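Local atomic coordinates of intimin adherence protein (PDB entry 3NCX), a protein that probably mediates intimate attachment of enterohaemorrhagic E. coli to host cells by binding the translocated intimin receptor Tir. Residues T48-E54 with V75-S81. The protein carries 1 engineered substitution. Numbering follows the deposited sequence.
Sequences TYSWYSE and VVIKATS
Five backbone hydrogen bonds zip T48-E54 to V75-S81 as antiparallel neighbours in one sheet of a bacterial Ig-like β-sandwich domain. Y52 N to K78 O and K78 N to Y52 O, both 2.9 Å, close the central hydrogen-bonded pair. S50 N to T80 O (2.9 Å) and T80 N to S50 O (2.8 Å) add two more, and E54 N to V76 O (3.1 Å) ends the run. Both strands are extended, with short-segment axes 4.4 Å apart at 157°; W51 faces A79 and S53 faces I77 at non-hydrogen-bonded positions, CA-CA 4.6 and 4.9 Å. The small polar S50, chi1 p, adds a bond from OG to T80 O (3.3 Å). On this more open face, shared by S50, Y52, K78 and T80, the long, nearly straight K78 carries NZ to within 3.5 Å of E54 OE2 in a salt bridge, charges well placed where solvent reaches.

The other face turns inward to the opposing sheet. There W51 (chi1 m, chi2 80°) lays its indole across the neighbouring strand and meets L40 and A42 of strand 37-43 and V61. Small A79 lets the broad ring lie close, while branched I77 fills space at its edge, W51 CE3 to I77 CG2 4.1 Å. In the resulting CH-pi contact, A79 CB sits 3.7 Å from the centroid of the six-membered ring of W51, 23° off its normal.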
loop_
_atom_site.group_PDB
_atom_site.type_symbol
_atom_site.label_atom_id
_atom_site.label_comp_id
_atom_site.label_asym_id
_atom_site.label_seq_id
_atom_site.Cartn_x
_atom_site.Cartn_y
_atom_site.Cartn_z
ATOM N N THR A 48 -5.818 22.256 -14.775
ATOM C CA THR A 48 -6.245 22.284 -13.380
ATOM C C THR A 48 -7.256 21.177 -13.106
ATOM O O THR A 48 -8.295 21.099 -13.759
ATOM C CB THR A 48 -6.854 23.645 -12.995
ATOM O OG1 THR A 48 -8.058 23.865 -13.740
ATOM C CG2 THR A 48 -5.869 24.767 -13.282
ATOM N N TYR A 49 -6.948 20.323 -12.136
ATOM C CA TYR A 49 -7.780 19.155 -11.876
ATOM C C TYR A 49 -8.262 19.075 -10.431
ATOM O O TYR A 49 -7.703 19.711 -9.538
ATOM C CB TYR A 49 -7.021 17.876 -12.239
ATOM C CG TYR A 49 -6.231 17.988 -13.521
ATOM C CD1 TYR A 49 -6.862 17.944 -14.757
ATOM C CD2 TYR A 49 -4.852 18.141 -13.495
ATOM C CE1 TYR A 49 -6.141 18.049 -15.933
ATOM C CE2 TYR A 49 -4.124 18.246 -14.664
ATOM C CZ TYR A 49 -4.772 18.199 -15.880
ATOM O OH TYR A 49 -4.046 18.302 -17.045
ATOM N N SER A 50 -9.312 18.289 -10.220
ATOM C CA SER A 50 -9.827 18.006 -8.888
ATOM C C SER A 50 -10.207 16.533 -8.828
ATOM O O SER A 50 -10.787 15.999 -9.773
ATOM C CB SER A 50 -11.041 18.883 -8.577
ATOM O OG SER A 50 -12.073 18.679 -9.524
ATOM N N TRP A 51 -9.877 15.874 -7.722
ATOM C CA TRP A 51 -10.034 14.426 -7.639
ATOM C C TRP A 51 -11.134 13.999 -6.672
ATOM O O TRP A 51 -11.459 14.715 -5.725
ATOM C CB TRP A 51 -8.701 13.772 -7.271
ATOM C CG TRP A 51 -7.579 14.213 -8.158
ATOM C CD1 TRP A 51 -6.869 15.376 -8.062
ATOM C CD2 TRP A 51 -7.040 13.508 -9.282
ATOM N NE1 TRP A 51 -5.921 15.436 -9.055
ATOM C CE2 TRP A 51 -6.005 14.300 -9.817
ATOM C CE3 TRP A 51 -7.331 12.280 -9.887
ATOM C CZ2 TRP A 51 -5.260 13.907 -10.927
ATOM C CZ3 TRP A 51 -6.591 11.892 -10.989
ATOM C CH2 TRP A 51 -5.568 12.702 -11.496
ATOM N N TYR A 52 -11.702 12.824 -6.924
ATOM C CA TYR A 52 -12.825 12.328 -6.142
ATOM C C TYR A 52 -12.797 10.807 -6.037
ATOM O O TYR A 52 -12.487 10.115 -7.007
ATOM C CB TYR A 52 -14.143 12.786 -6.773
ATOM C CG TYR A 52 -15.374 12.122 -6.199
ATOM C CD1 TYR A 52 -16.027 12.658 -5.097
ATOM C CD2 TYR A 52 -15.892 10.963 -6.768
ATOM C CE1 TYR A 52 -17.157 12.056 -4.573
ATOM C CE2 TYR A 52 -17.019 10.354 -6.250
ATOM C CZ TYR A 52 -17.649 10.905 -5.153
ATOM O OH TYR A 52 -18.772 10.303 -4.636
ATOM N N SER A 53 -13.127 10.292 -4.857
ATOM C CA SER A 53 -13.187 8.852 -4.643
ATOM C C SER A 53 -14.628 8.401 -4.454
ATOM O O SER A 53 -15.370 8.984 -3.666
ATOM C CB SER A 53 -12.351 8.454 -3.425
ATOM O OG SER A 53 -12.486 7.070 -3.150
ATOM N N GLU A 54 -15.024 7.360 -5.178
ATOM C CA GLU A 54 -16.387 6.855 -5.083
ATOM C C GLU A 54 -16.557 5.923 -3.892
ATOM O O GLU A 54 -17.644 5.397 -3.655
ATOM C CB GLU A 54 -16.796 6.148 -6.376
ATOM C CG GLU A 54 -16.759 7.047 -7.600
ATOM C CD GLU A 54 -17.695 6.576 -8.694
ATOM O OE1 GLU A 54 -18.723 5.946 -8.363
ATOM O OE2 GLU A 54 -17.404 6.833 -9.880
ATOM N N VAL A 75 -12.277 0.302 -6.471
ATOM C CA VAL A 75 -12.912 1.611 -6.378
ATOM C C VAL A 75 -12.593 2.473 -7.595
ATOM O O VAL A 75 -11.562 2.294 -8.244
ATOM C CB VAL A 75 -12.476 2.354 -5.100
ATOM C CG1 VAL A 75 -10.997 2.704 -5.172
ATOM C CG2 VAL A 75 -13.316 3.608 -4.895
ATOM N N VAL A 76 -13.487 3.410 -7.901
ATOM C CA VAL A 76 -13.294 4.314 -9.026
ATOM C C VAL A 76 -12.831 5.691 -8.564
ATOM O O VAL A 76 -13.387 6.262 -7.623
ATOM C CB VAL A 76 -14.582 4.471 -9.857
ATOM C CG1 VAL A 76 -14.469 5.662 -10.801
ATOM C CG2 VAL A 76 -14.876 3.193 -10.627
ATOM N N ILE A 77 -11.808 6.215 -9.231
ATOM C CA ILE A 77 -11.306 7.553 -8.954
ATOM C C ILE A 77 -11.562 8.460 -10.150
ATOM O O ILE A 77 -11.258 8.100 -11.286
ATOM C CB ILE A 77 -9.801 7.535 -8.649
ATOM C CG1 ILE A 77 -9.521 6.631 -7.447
ATOM C CG2 ILE A 77 -9.285 8.950 -8.406
ATOM C CD1 ILE A 77 -8.055 6.486 -7.121
ATOM N N LYS A 78 -12.126 9.635 -9.890
ATOM C CA LYS A 78 -12.460 10.566 -10.962
ATOM C C LYS A 78 -11.643 11.853 -10.902
ATOM O O LYS A 78 -11.458 12.440 -9.835
ATOM C CB LYS A 78 -13.956 10.893 -10.945
ATOM C CG LYS A 78 -14.850 9.747 -11.393
ATOM C CD LYS A 78 -16.309 10.170 -11.442
ATOM C CE LYS A 78 -17.190 9.046 -11.959
ATOM N NZ LYS A 78 -18.636 9.386 -11.887
ATOM N N ALA A 79 -11.156 12.281 -12.062
ATOM C CA ALA A 79 -10.442 13.544 -12.176
ATOM C C ALA A 79 -11.262 14.523 -13.009
ATOM O O ALA A 79 -11.706 14.194 -14.109
ATOM C CB ALA A 79 -9.076 13.328 -12.803
ATOM N N THR A 80 -11.466 15.724 -12.480
ATOM C CA THR A 80 -12.246 16.741 -13.172
ATOM C C THR A 80 -11.405 17.972 -13.484
ATOM O O THR A 80 -10.968 18.686 -12.581
ATOM C CB THR A 80 -13.483 17.164 -12.357
ATOM O OG1 THR A 80 -14.410 16.074 -12.295
ATOM C CG2 THR A 80 -14.164 18.358 -13.001
ATOM N N SER A 81 -11.180 18.212 -14.772
ATOM C CA SER A 81 -10.430 19.378 -15.217
ATOM C C SER A 81 -11.266 20.641 -15.052
ATOM O O SER A 81 -12.480 20.570 -14.849
ATOM C CB SER A 81 -10.005 19.213 -16.676
ATOM O OG SER A 81 -11.123 18.934 -17.502
#